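Local coordinates for endopolygalacturonase (Chondrostereum purpureum, PDB 1K5C), which probably hydrolyses internal alpha-1,4 linkages between galacturonosyl units of polygalacturonan, as a right-handed parallel beta-helix enzyme of glycoside hydrolase family 28, at residues L35-G40 with F61-T66; L101-S106 with L131-I136; G125-H130 with V157-V162; I176-G181 with I197-I202; D180-R185 with V208-I213. All blocks are in the same frame, centred on the assembly; numbering follows the deposited sequence.

Contact 1. Residues L35-G40 with F61-T66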
# COMPACT_ATOMS: atom_id res chain seq x y z
N LEU A 35 -12.26 14.02 11.17
CA LEU A 35 -13.29 13.38 11.99
C LEU A 35 -12.64 12.64 13.15
O LEU A 35 -11.77 11.80 12.93
CB LEU A 35 -14.14 12.39 11.17
CG LEU A 35 -14.97 13.01 10.04
CD1 LEU A 35 -15.46 11.93 9.08
CD2 LEU A 35 -16.14 13.83 10.62
N ASN A 36 -13.13 12.96 14.37
CA ASN A 36 -12.68 12.29 15.59
C ASN A 36 -13.91 11.69 16.27
O ASN A 36 -14.45 12.29 17.23
CB ASN A 36 -11.97 13.27 16.54
CG ASN A 36 -10.64 13.70 15.96
OD1 ASN A 36 -9.77 12.88 15.71
ND2 ASN A 36 -10.47 15.00 15.73
N PRO A 37 -14.44 10.60 15.75
CA PRO A 37 -15.73 10.09 16.28
C PRO A 37 -15.56 9.46 17.66
O PRO A 37 -14.49 9.04 18.08
CB PRO A 37 -16.15 9.02 15.25
CG PRO A 37 -15.21 9.18 14.10
CD PRO A 37 -13.95 9.77 14.66
N ASP A 38 -16.72 9.40 18.36
CA ASP A 38 -16.78 8.69 19.64
C ASP A 38 -16.33 7.24 19.49
O ASP A 38 -16.48 6.60 18.40
CB ASP A 38 -18.21 8.66 20.16
CG ASP A 38 -18.76 9.98 20.70
OD1 ASP A 38 -18.12 11.01 20.55
OD2 ASP A 38 -19.85 9.91 21.30
N LYS A 39 -15.84 6.69 20.59
CA LYS A 39 -15.51 5.24 20.62
C LYS A 39 -16.68 4.41 20.11
O LYS A 39 -17.83 4.61 20.55
CB LYS A 39 -15.22 4.78 22.05
CG LYS A 39 -13.93 5.34 22.70
CD LYS A 39 -13.97 5.04 24.18
CE LYS A 39 -12.69 5.44 24.88
NZ LYS A 39 -11.50 4.57 24.47
N GLY A 40 -16.42 3.50 19.17
CA GLY A 40 -17.43 2.60 18.69
C GLY A 40 -18.44 3.20 17.75
O GLY A 40 -19.40 2.49 17.39
N PHE A 61 -7.95 14.46 4.37
CA PHE A 61 -8.99 13.82 5.17
C PHE A 61 -8.29 12.99 6.22
O PHE A 61 -7.44 12.18 5.85
CB PHE A 61 -9.86 12.91 4.28
CG PHE A 61 -10.88 12.08 5.07
CD1 PHE A 61 -12.05 12.64 5.49
CD2 PHE A 61 -10.61 10.74 5.40
CE1 PHE A 61 -12.98 11.87 6.20
CE2 PHE A 61 -11.55 9.99 6.07
CZ PHE A 61 -12.74 10.57 6.49
N THR A 62 -8.65 13.17 7.48
CA THR A 62 -8.12 12.36 8.58
C THR A 62 -9.30 11.85 9.42
O THR A 62 -10.12 12.67 9.85
CB THR A 62 -7.19 13.15 9.48
OG1 THR A 62 -6.10 13.69 8.71
CG2 THR A 62 -6.56 12.28 10.56
N ILE A 63 -9.31 10.56 9.69
CA ILE A 63 -10.26 10.00 10.65
C ILE A 63 -9.45 9.20 11.66
O ILE A 63 -8.55 8.43 11.31
CB ILE A 63 -11.37 9.19 9.95
CG1 ILE A 63 -12.42 8.72 10.99
CG2 ILE A 63 -10.85 8.04 9.10
CD1 ILE A 63 -13.71 8.27 10.36
N ASP A 64 -9.76 9.46 12.94
CA ASP A 64 -9.01 8.84 14.05
C ASP A 64 -10.00 8.48 15.12
O ASP A 64 -10.69 9.38 15.64
CB ASP A 64 -7.97 9.84 14.56
CG ASP A 64 -7.05 9.30 15.61
OD1 ASP A 64 -7.12 8.12 15.94
OD2 ASP A 64 -6.23 10.12 16.10
N GLY A 65 -10.11 7.21 15.47
CA GLY A 65 -11.01 6.81 16.56
C GLY A 65 -10.75 5.33 16.88
O GLY A 65 -9.94 4.67 16.22
N THR A 66 -11.47 4.86 17.89
CA THR A 66 -11.30 3.54 18.45
C THR A 66 -12.57 2.73 18.13
O THR A 66 -13.68 3.15 18.44
CB THR A 66 -11.07 3.58 19.96
OG1 THR A 66 -9.87 4.34 20.20
CG2 THR A 66 -10.94 2.19 20.56
O HOH W 1 -12.89 6.91 19.26
O HOH W 2 -11.96 10.11 17.96
O HOH W 3 -10.22 5.90 22.36
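Leu35 and Ile63 pair as a parallel beta bridge, and both backbone bonds that form it belong to Leu35. Its N donates to Thr62 O at 2.9 Å, and its O receives Asp64 N at 3.1 Å; the same oxygen also takes a CA-H...O contact from Ile63. The two side chains share one face of the sheet, with Leu35 CB 4.1 Å from Ile63 CG1. Leu35 CG stands anti to its carbonyl carbon (chi1 -64°), and beyond it the methyl CD1 comes obliquely to the ring of Phe61, 3.8 Å from CE1. The Pro37 ring crosses Ile63 at about a right angle: its CG meets Ile63 CD1 and its CD meets CG1, while CD also lies 3.4 Å from Asp64 O.

Beyond the bridge, water takes over much of the pairing. Pro37 O accepts from two molecules, one of which also donates to Asp64 O while the other accepts from Thr66 N. A third accepts from Lys39 NZ and donates to Thr66 OG1, a hydroxyl that is bonded to Asp128 as well. Direct bonding resumes at Gly40, whose N reaches Thr66 O at 2.9 Å in a nearly straight bond (167°).

Farther out, Ile14 packs on Leu35 and Pro37, Phe70 on Ile63, and the ring of Phe77 meets Phe61, while Gly16 N holds Asp38 OD1. Strand 61-65 is bonded in turn to strand 101-104. Such stacking of one coil on the next, with strand pairing giving way to a water-bridged turn, is characteristic of the parallel beta-helix, here near its N-terminal end.

Contact 2. Residues L101-S106 with L131-I136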
# COMPACT_ATOMS: atom_id res chain seq x y z
N LEU A 101 -5.91 10.49 2.11
CA LEU A 101 -6.61 10.10 3.32
C LEU A 101 -5.61 9.55 4.34
O LEU A 101 -4.66 8.87 3.98
CB LEU A 101 -7.62 8.97 3.05
CG LEU A 101 -8.94 9.33 2.41
CD1 LEU A 101 -8.85 9.92 1.09
CD2 LEU A 101 -9.85 8.10 2.41
N LYS A 102 -5.94 9.80 5.62
CA LYS A 102 -5.21 9.20 6.75
C LYS A 102 -6.22 8.56 7.67
O LYS A 102 -7.18 9.21 8.08
CB LYS A 102 -4.43 10.30 7.51
CG LYS A 102 -3.80 9.87 8.82
CD LYS A 102 -2.78 8.80 8.58
CE LYS A 102 -1.46 9.09 9.20
NZ LYS A 102 -0.50 7.97 8.98
N ILE A 103 -6.00 7.28 7.99
CA ILE A 103 -6.87 6.49 8.87
C ILE A 103 -6.03 6.01 10.05
O ILE A 103 -5.00 5.34 9.85
CB ILE A 103 -7.51 5.31 8.15
CG1 ILE A 103 -8.32 5.78 6.94
CG2 ILE A 103 -8.37 4.48 9.12
CD1 ILE A 103 -8.83 4.67 6.05
N LYS A 104 -6.45 6.38 11.28
CA LYS A 104 -5.74 6.07 12.49
C LYS A 104 -6.68 5.40 13.49
O LYS A 104 -7.91 5.65 13.47
CB LYS A 104 -5.20 7.37 13.16
CG LYS A 104 -4.31 8.20 12.32
CD LYS A 104 -3.72 9.32 13.15
CE LYS A 104 -3.61 10.62 12.47
NZ LYS A 104 -2.96 11.50 13.50
N GLY A 105 -6.11 4.66 14.43
CA GLY A 105 -6.88 4.08 15.53
C GLY A 105 -7.23 2.62 15.22
O GLY A 105 -6.36 1.81 14.97
N SER A 106 -8.53 2.31 15.25
CA SER A 106 -8.95 0.92 15.05
C SER A 106 -10.41 0.91 14.57
O SER A 106 -11.12 1.90 14.59
CB SER A 106 -8.82 0.11 16.35
OG SER A 106 -9.51 0.79 17.44
N LEU A 131 -7.24 -2.95 12.97
CA LEU A 131 -7.81 -2.07 11.96
C LEU A 131 -7.97 -2.86 10.66
O LEU A 131 -6.97 -3.40 10.16
CB LEU A 131 -6.90 -0.84 11.79
CG LEU A 131 -7.38 0.16 10.73
CD1 LEU A 131 -8.72 0.80 11.10
CD2 LEU A 131 -6.33 1.26 10.59
N THR A 132 -9.20 -2.91 10.16
CA THR A 132 -9.51 -3.65 8.95
C THR A 132 -10.03 -2.70 7.91
O THR A 132 -10.97 -1.92 8.18
CB THR A 132 -10.58 -4.73 9.21
OG1 THR A 132 -10.01 -5.65 10.17
CG2 THR A 132 -10.92 -5.51 7.96
N LEU A 133 -9.45 -2.76 6.71
CA LEU A 133 -9.93 -2.04 5.52
C LEU A 133 -10.44 -3.11 4.55
O LEU A 133 -9.69 -4.03 4.20
CB LEU A 133 -8.83 -1.21 4.87
CG LEU A 133 -8.51 0.17 5.47
CD1 LEU A 133 -8.64 0.45 6.90
CD2 LEU A 133 -7.15 0.66 4.92
N ASP A 134 -11.71 -3.01 4.14
CA ASP A 134 -12.36 -4.12 3.43
C ASP A 134 -13.19 -3.57 2.30
O ASP A 134 -14.12 -2.78 2.52
CB ASP A 134 -13.20 -4.91 4.47
CG ASP A 134 -13.83 -6.18 3.92
OD1 ASP A 134 -13.91 -6.36 2.70
OD2 ASP A 134 -14.16 -7.04 4.77
N GLY A 135 -12.86 -3.96 1.07
CA GLY A 135 -13.72 -3.57 -0.07
C GLY A 135 -13.55 -2.13 -0.48
O GLY A 135 -14.50 -1.54 -0.98
N ILE A 136 -12.35 -1.59 -0.31
CA ILE A 136 -12.01 -0.23 -0.73
C ILE A 136 -11.39 -0.28 -2.12
O ILE A 136 -10.55 -1.13 -2.39
CB ILE A 136 -11.09 0.43 0.30
CG1 ILE A 136 -11.95 0.60 1.64
CG2 ILE A 136 -10.56 1.79 -0.17
CD1 ILE A 136 -10.99 0.92 2.75
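Leu131 meets Ile103 through side chains alone, in the buried interior of the parallel beta-helix; no hydrogen bond joins residues 101-106 to 131-136. The first segment lies on one face of its coil, whereas the second enters another face, after the corner of the following coil. The contact therefore runs inside the corner between faces and from one coil to the next.

The second segment begins with its main contributor. Leu131 lies close to the backbone of the other corner, its CA 4.4 Å from Ser106 CA. Its CB is 4.2 Å from Gly105 O, and CG extends anti to the backbone N (chi1 179°), from where the two methyls part. CD1 rests on the main chain of Ser106, 3.9 Å from C and 4.0 Å from CA. CD2 comes 4.1 Å from Ile103 CG2, which CD1 also borders, the two side chains crossing obliquely. Tyr109 and Val124 also pack on Leu131, and the hydroxyl of Ser106 is held by Asp128 and Gly67 N.

Two residues farther along the strand, Leu133 is the next to touch. Although its CB does not aim at Ile103, its end comes nearer and also packs on Val124. Asp134 is hydrogen-bonded to Gln165 and Asn166, and Ile122 packs on Ile103. Ile103 thus offers a different branch to each leucine: CG2 goes to Leu131, and the far methyl CD1 approaches Leu133 CD1 at 4.3 Å.

Contact 3. Residues G125-H130 with V157-V162. With NAG (2-acetamido-2-deoxy-beta-D-glucopyranose), chain C.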
# COMPACT_ATOMS: atom_id res chain seq x y z
N GLY A 125 -2.33 4.22 9.86
CA GLY A 125 -1.59 4.10 11.13
C GLY A 125 -1.33 5.42 11.79
O GLY A 125 -1.41 6.49 11.15
N PRO A 126 -0.94 5.39 13.05
CA PRO A 126 -0.82 4.17 13.87
C PRO A 126 -2.19 3.69 14.34
O PRO A 126 -3.20 4.37 14.22
CB PRO A 126 0.02 4.64 15.08
CG PRO A 126 -0.23 6.10 15.18
CD PRO A 126 -0.53 6.60 13.81
N THR A 127 -2.15 2.49 14.91
CA THR A 127 -3.37 1.84 15.41
C THR A 127 -3.31 1.70 16.96
O THR A 127 -2.26 1.75 17.58
CB THR A 127 -3.57 0.43 14.81
OG1 THR A 127 -2.35 -0.30 15.17
CG2 THR A 127 -3.73 0.48 13.31
N ASP A 128 -4.53 1.51 17.51
CA ASP A 128 -4.65 1.21 18.95
C ASP A 128 -5.31 -0.12 19.19
O ASP A 128 -5.51 -0.47 20.39
CB ASP A 128 -5.39 2.34 19.70
CG ASP A 128 -6.85 2.48 19.34
OD1 ASP A 128 -7.30 1.95 18.31
OD2 ASP A 128 -7.56 3.10 20.19
N ALA A 129 -5.62 -0.88 18.18
CA ALA A 129 -6.27 -2.19 18.22
C ALA A 129 -6.38 -2.63 16.75
O ALA A 129 -5.83 -1.96 15.87
CB ALA A 129 -7.62 -2.17 18.91
N HIS A 130 -7.09 -3.72 16.46
CA HIS A 130 -7.08 -4.16 15.07
C HIS A 130 -7.80 -3.15 14.17
O HIS A 130 -8.83 -2.57 14.53
CB HIS A 130 -7.77 -5.53 14.95
CG HIS A 130 -7.26 -6.28 13.73
ND1 HIS A 130 -6.16 -7.12 13.88
CD2 HIS A 130 -7.36 -6.24 12.43
CE1 HIS A 130 -5.74 -7.67 12.78
NE2 HIS A 130 -6.52 -7.12 11.85
N VAL A 157 1.34 1.67 4.76
CA VAL A 157 1.06 1.18 6.10
C VAL A 157 2.27 1.32 7.00
O VAL A 157 3.31 0.73 6.73
CB VAL A 157 0.59 -0.30 6.06
CG1 VAL A 157 0.26 -0.79 7.47
CG2 VAL A 157 -0.61 -0.46 5.12
N SER A 158 2.09 2.06 8.10
CA SER A 158 3.05 2.14 9.23
C SER A 158 2.22 1.92 10.49
O SER A 158 1.71 2.89 11.06
CB SER A 158 3.83 3.44 9.24
OG SER A 158 4.73 3.52 8.12
N ALA A 159 2.04 0.67 10.85
CA ALA A 159 1.02 0.35 11.87
C ALA A 159 1.14 -1.12 12.22
O ALA A 159 1.58 -1.94 11.43
CB ALA A 159 -0.38 0.57 11.25
N ASN A 160 0.65 -1.43 13.44
CA ASN A 160 0.48 -2.83 13.85
C ASN A 160 -0.95 -3.29 13.63
O ASN A 160 -1.90 -2.50 13.70
CB ASN A 160 0.84 -2.97 15.35
CG ASN A 160 2.25 -2.49 15.64
OD1 ASN A 160 3.19 -2.83 14.94
ND2 ASN A 160 2.38 -1.76 16.72
N ASN A 161 -1.13 -4.61 13.49
CA ASN A 161 -2.46 -5.19 13.62
C ASN A 161 -3.46 -4.67 12.59
O ASN A 161 -4.56 -4.26 12.90
CB ASN A 161 -3.01 -4.94 15.06
CG ASN A 161 -2.02 -5.40 16.10
OD1 ASN A 161 -1.44 -6.48 16.04
ND2 ASN A 161 -1.88 -4.53 17.13
N VAL A 162 -3.03 -4.73 11.32
CA VAL A 162 -3.83 -4.26 10.18
C VAL A 162 -4.19 -5.41 9.26
O VAL A 162 -3.34 -6.27 8.96
CB VAL A 162 -3.00 -3.21 9.41
CG1 VAL A 162 -3.64 -2.89 8.05
CG2 VAL A 162 -2.84 -1.95 10.23
C1 NAG C . -1.15 -4.64 18.36
C2 NAG C . -1.63 -5.95 19.14
C3 NAG C . -0.76 -5.99 20.45
C4 NAG C . 0.72 -6.03 20.14
C5 NAG C . 1.05 -4.72 19.30
C6 NAG C . 2.47 -4.93 18.80
C7 NAG C . -4.05 -6.29 18.99
C8 NAG C . -5.37 -5.94 19.46
N2 NAG C . -3.00 -5.70 19.56
O3 NAG C . -1.16 -7.15 21.23
O4 NAG C . 1.56 -5.84 21.32
O5 NAG C . 0.24 -4.90 18.08
O6 NAG C . 2.22 -5.76 17.67
O7 NAG C . -3.87 -7.10 18.14
O HOH W 4 0.46 1.11 15.12
O HOH W 5 -2.61 -1.80 17.47
O HOH W 6 0.25 0.49 17.73
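Thr127 points at the backbone of residues 159-162 and touches it with every atom of its side chain. CB lies 3.6 Å from Asn160 O. At the polar branch, OG1 occupies the position between the backbone N and the carbonyl carbon (chi1 58°) and donates to Asn160 O at 2.7 Å, tilted 23° from the carbonyl plane; the hydroxyl also accepts a bond from a water at 2.8 Å. The methyl branch turns to the apolar side, with CG2 3.9 Å from Ala159 CB and 4.0 Å from Val162 CG2. A further water accepts from both Thr127 N and Asn160 N.

On one flank Gly125 CA makes a CA-H...O contact to Ser158 O at 3.5 Å and also lies against Ala159 CB; a side chain here would run into both. On the other, Asn161 O sits over the centre of the His130 ring, 3.3 Å above its plane. That ring is fixed by NE2, which is hydrogen-bonded to Thr163 OG1, the hydroxyl of the Asn-X-Thr sequon that begins at Asn161.

Asn161 ND2 carries the N-linked sugar through a 1.4 Å bond to NAG C1, and Asn160 CB packs beside the sugar's ring oxygen. Asn160 OD1 binds Asn182 N on the following coil. Here, stacked corner turns of successive beta-helix coils form a glycosylation site.

Contact 4. Residues I176-G181 with I197-I202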
# COMPACT_ATOMS: atom_id res chain seq x y z
N ILE A 176 0.28 -1.71 -2.39
CA ILE A 176 0.50 -1.49 -0.95
C ILE A 176 2.00 -1.36 -0.76
O ILE A 176 2.77 -2.05 -1.44
CB ILE A 176 -0.08 -2.64 -0.06
CG1 ILE A 176 0.19 -2.37 1.42
CG2 ILE A 176 0.41 -4.03 -0.51
CD1 ILE A 176 -0.61 -3.28 2.36
N ALA A 177 2.37 -0.48 0.18
CA ALA A 177 3.75 -0.43 0.68
C ALA A 177 3.65 -0.55 2.21
O ALA A 177 3.07 0.32 2.87
CB ALA A 177 4.47 0.84 0.29
N ILE A 178 4.21 -1.64 2.74
CA ILE A 178 4.23 -1.86 4.17
C ILE A 178 5.59 -1.36 4.66
O ILE A 178 6.63 -1.93 4.36
CB ILE A 178 4.05 -3.35 4.51
CG1 ILE A 178 2.70 -3.88 3.98
CG2 ILE A 178 4.17 -3.53 6.02
CD1 ILE A 178 2.55 -5.38 4.05
N ASN A 179 5.56 -0.22 5.39
CA ASN A 179 6.77 0.49 5.73
C ASN A 179 7.25 0.30 7.17
O ASN A 179 8.43 0.54 7.45
CB ASN A 179 6.56 1.99 5.44
CG ASN A 179 6.36 2.24 3.95
OD1 ASN A 179 5.47 3.05 3.56
ND2 ASN A 179 7.12 1.57 3.15
N ASP A 180 6.35 -0.11 8.06
CA ASP A 180 6.70 -0.32 9.46
C ASP A 180 5.53 -1.08 10.11
O ASP A 180 4.37 -0.83 9.71
CB ASP A 180 6.88 1.04 10.16
CG ASP A 180 7.54 0.96 11.51
OD1 ASP A 180 8.38 0.07 11.77
OD2 ASP A 180 7.28 1.89 12.34
N GLY A 181 5.82 -1.93 11.07
CA GLY A 181 4.78 -2.54 11.88
C GLY A 181 4.80 -4.07 11.87
O GLY A 181 5.47 -4.73 11.08
N ILE A 197 3.07 -5.52 -5.01
CA ILE A 197 2.86 -5.60 -3.56
C ILE A 197 4.20 -5.47 -2.88
O ILE A 197 5.07 -6.35 -3.06
CB ILE A 197 2.20 -6.95 -3.20
CG1 ILE A 197 0.82 -7.05 -3.88
CG2 ILE A 197 2.10 -7.13 -1.68
CD1 ILE A 197 0.16 -8.42 -3.77
N SER A 198 4.39 -4.39 -2.10
CA SER A 198 5.70 -4.05 -1.57
C SER A 198 5.74 -4.04 -0.05
O SER A 198 4.84 -3.58 0.64
CB SER A 198 6.12 -2.69 -2.08
OG SER A 198 6.48 -2.82 -3.43
N ILE A 199 6.94 -4.46 0.43
CA ILE A 199 7.41 -4.14 1.79
C ILE A 199 8.54 -3.15 1.57
O ILE A 199 9.51 -3.44 0.85
CB ILE A 199 7.87 -5.36 2.55
CG1 ILE A 199 6.65 -6.28 2.84
CG2 ILE A 199 8.61 -4.96 3.81
CD1 ILE A 199 7.05 -7.67 3.34
N GLY A 200 8.42 -1.96 2.19
CA GLY A 200 9.40 -0.90 2.07
C GLY A 200 9.02 0.13 1.01
O GLY A 200 7.94 0.11 0.44
N SER A 201 9.92 1.07 0.78
CA SER A 201 11.31 1.05 1.22
C SER A 201 11.45 1.15 2.71
O SER A 201 10.84 2.01 3.39
CB SER A 201 11.98 2.30 0.58
OG SER A 201 13.25 2.40 1.10
N ILE A 202 12.26 0.24 3.24
CA ILE A 202 12.57 0.21 4.67
C ILE A 202 13.65 1.23 4.96
O ILE A 202 14.75 1.20 4.35
CB ILE A 202 13.01 -1.21 5.08
CG1 ILE A 202 11.89 -2.23 4.82
CG2 ILE A 202 13.52 -1.22 6.51
CD1 ILE A 202 10.67 -2.06 5.73
O HOH W 7 10.23 2.20 6.14
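Ile178 and Ser198 lie at the centre of a parallel pairing in which each strand both gives and receives. Ser198 N donates to Ile176 O at 2.9 Å, Ile178 N to Ser198 O at 2.9 Å, and Gly200 N to Ile178 O at 2.8 Å. The last donor stands above the carbonyl plane, 42° out of it. The strand axes cross at -39°. Two of these acceptors carry a second, weaker load: Ser198 O takes a CA-H...O contact from Ala177, and Ile178 O takes one from Ile199.

The pattern changes at Asn179. Its carbonyl oxygen and that of Ser201 each accept a hydrogen bond, both 2.8 Å long, from one water, which bridges the strands beyond a cis peptide between Gly200 and Ser201. The side-chain amide reaches over to the other strand, placing ND2 3.2 Å from Gly200 O. The N-H groups of Ala177 and Asn179 serve strand 155-158 instead.

Apolar groups fill the face of Ile176, Ile178, Ile197 and Ile199. There Ile176 and Ile197 touch through their CG2 methyls at 3.7 Å, and Phe186 covers both. Farther along, Ile202 CD1 packs 3.8 Å from Asn179 O and also meets Val208.

Ala177 and Ser198 look the other way. Ser198 OG makes a weak hydrogen bond to Asp174 OD1. Ser198 borders Arg226 and Lys228, and Ser201 is near Tyr262, all three known to bind galacturonate. The main-chain groups are thus met by neighbouring strands and, past Asn179, by water; the isoleucines pack on the inner face, while Ser198 lies on the face beside the galacturonate-binding residues.

Contact 5. Residues D180-R185 with V208-I213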
# COMPACT_ATOMS: atom_id res chain seq x y z
N ASP A 180 6.35 -0.11 8.06
CA ASP A 180 6.70 -0.32 9.46
C ASP A 180 5.53 -1.08 10.11
O ASP A 180 4.37 -0.83 9.71
CB ASP A 180 6.88 1.04 10.16
CG ASP A 180 7.54 0.96 11.51
OD1 ASP A 180 8.38 0.07 11.77
OD2 ASP A 180 7.28 1.89 12.34
N GLY A 181 5.82 -1.93 11.07
CA GLY A 181 4.78 -2.54 11.88
C GLY A 181 4.80 -4.07 11.87
O GLY A 181 5.47 -4.73 11.08
N ASN A 182 4.04 -4.59 12.83
CA ASN A 182 3.90 -6.02 13.08
C ASN A 182 2.46 -6.45 12.86
O ASN A 182 1.53 -5.76 13.24
CB ASN A 182 4.28 -6.34 14.55
CG ASN A 182 4.21 -7.83 14.84
OD1 ASN A 182 5.03 -8.60 14.29
ND2 ASN A 182 3.25 -8.27 15.64
N ASN A 183 2.30 -7.67 12.28
CA ASN A 183 1.00 -8.36 12.18
C ASN A 183 0.11 -7.61 11.17
O ASN A 183 -0.87 -6.95 11.53
CB ASN A 183 0.31 -8.48 13.55
CG ASN A 183 -1.04 -9.17 13.39
OD1 ASN A 183 -1.28 -9.95 12.45
ND2 ASN A 183 -1.95 -8.83 14.31
N ILE A 184 0.50 -7.74 9.93
CA ILE A 184 -0.15 -7.07 8.81
C ILE A 184 -0.53 -8.13 7.77
O ILE A 184 0.32 -8.90 7.34
CB ILE A 184 0.76 -5.97 8.21
CG1 ILE A 184 1.09 -4.91 9.27
CG2 ILE A 184 0.08 -5.34 6.97
CD1 ILE A 184 2.35 -4.16 8.99
N ARG A 185 -1.81 -8.11 7.39
CA ARG A 185 -2.36 -9.09 6.47
C ARG A 185 -2.95 -8.35 5.26
O ARG A 185 -3.73 -7.42 5.44
CB ARG A 185 -3.43 -9.93 7.16
CG ARG A 185 -4.00 -11.03 6.27
CD ARG A 185 -5.06 -11.79 7.09
NE ARG A 185 -4.36 -12.87 7.52
CZ ARG A 185 -4.20 -14.16 7.21
NH1 ARG A 185 -4.74 -14.89 6.29
NH2 ARG A 185 -3.32 -14.54 8.09
N VAL A 208 9.49 -4.24 9.99
CA VAL A 208 8.26 -4.90 9.48
C VAL A 208 8.36 -6.36 9.87
O VAL A 208 9.39 -7.01 9.65
CB VAL A 208 8.13 -4.70 7.98
CG1 VAL A 208 7.07 -5.62 7.42
CG2 VAL A 208 7.83 -3.24 7.68
N SER A 209 7.27 -6.90 10.48
CA SER A 209 7.31 -8.30 10.89
C SER A 209 5.94 -8.92 10.82
O SER A 209 4.91 -8.25 10.96
CB SER A 209 7.87 -8.42 12.31
OG SER A 209 7.18 -7.56 13.22
N ASN A 210 5.93 -10.26 10.64
CA ASN A 210 4.70 -11.04 10.66
C ASN A 210 3.67 -10.49 9.66
O ASN A 210 2.58 -10.06 10.02
CB ASN A 210 4.13 -11.16 12.09
CG ASN A 210 5.12 -11.94 12.94
OD1 ASN A 210 5.54 -11.44 14.02
ND2 ASN A 210 5.47 -13.08 12.55
N VAL A 211 4.06 -10.57 8.40
CA VAL A 211 3.25 -10.11 7.25
C VAL A 211 2.77 -11.36 6.53
O VAL A 211 3.54 -12.28 6.24
CB VAL A 211 4.11 -9.24 6.32
CG1 VAL A 211 3.35 -8.94 5.03
CG2 VAL A 211 4.55 -7.94 6.99
N VAL A 212 1.47 -11.35 6.19
CA VAL A 212 0.87 -12.39 5.33
C VAL A 212 0.30 -11.70 4.10
O VAL A 212 -0.55 -10.81 4.22
CB VAL A 212 -0.22 -13.18 6.09
CG1 VAL A 212 -0.94 -14.11 5.13
CG2 VAL A 212 0.44 -13.98 7.24
N ILE A 213 0.77 -12.13 2.93
CA ILE A 213 0.34 -11.63 1.62
C ILE A 213 -0.34 -12.81 0.93
O ILE A 213 0.38 -13.72 0.45
CB ILE A 213 1.54 -11.07 0.83
CG1 ILE A 213 2.24 -9.98 1.53
CG2 ILE A 213 1.13 -10.70 -0.59
CD1 ILE A 213 1.57 -8.78 1.82
O HOH W 8 -0.10 -11.29 10.09
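Ser209 and Asn183 take part in a run of four backbone hydrogen bonds. Gly181 O accepts from Ser209 N at 2.9 Å, Ser209 O from Asn183 N at 3.0 Å, Asn210 O from Ile184 N at 3.1 Å, and Ile184 O from Val212 N at 2.9 Å. The consecutive donors 183 and 184 thus use consecutive acceptors 209 and 210, because both chains turn a corner here. Weaker CA-H...O contacts accompany the bonds, among them Asn183 CA to Asn210 O at 3.2 Å.

Water adds a polar bridge, donating to both Asn183 OD1 and Asn210 O, while Asn183 ND2 binds Asn161 OD1 on the preceding coil.

On the inner face a Val208 methyl, CG2, packs against backbone, 3.5 Å from Asp180 N. The apolar pair there is Ile184 CB and Val211 CG2, 4.4 Å apart, and both residues also touch Ile178.

On the outer face Arg185 runs alongside Val212, bending at chi3 (-98°). Val212 CG1 sits 3.7 Å above the guanidinium plane, toward its rim, while NH1 makes a salt bridge to Glu187.

Asn183 and Asn210 both have positive phi, a conformation asparagine tolerates well. Their matched left-handed backbone turns let the two coils bend together while backbone bonding continues almost without interruption.

How the contacts relate
From the N terminus, contact 1 joins the first two strands of one beta-helix face and closes its loop before contact 2 opens. Contacts 2 and 3 cross: 125-130 lies between the segments of contact 2, and 131-136 between those of contact 3, so the two loops overlap along the chain. Asp128 binds both Thr66 and Ser106, linking contacts 1, 2 and 3 along the corner turns. Strand 155-158 then pairs with 176-179, leading to contact 4. Contacts 4 and 5 share Asp180 and Gly181 at their first segments; contact 4 closes first, on the face near the substrate-binding residues, and contact 5 closes at the next corner.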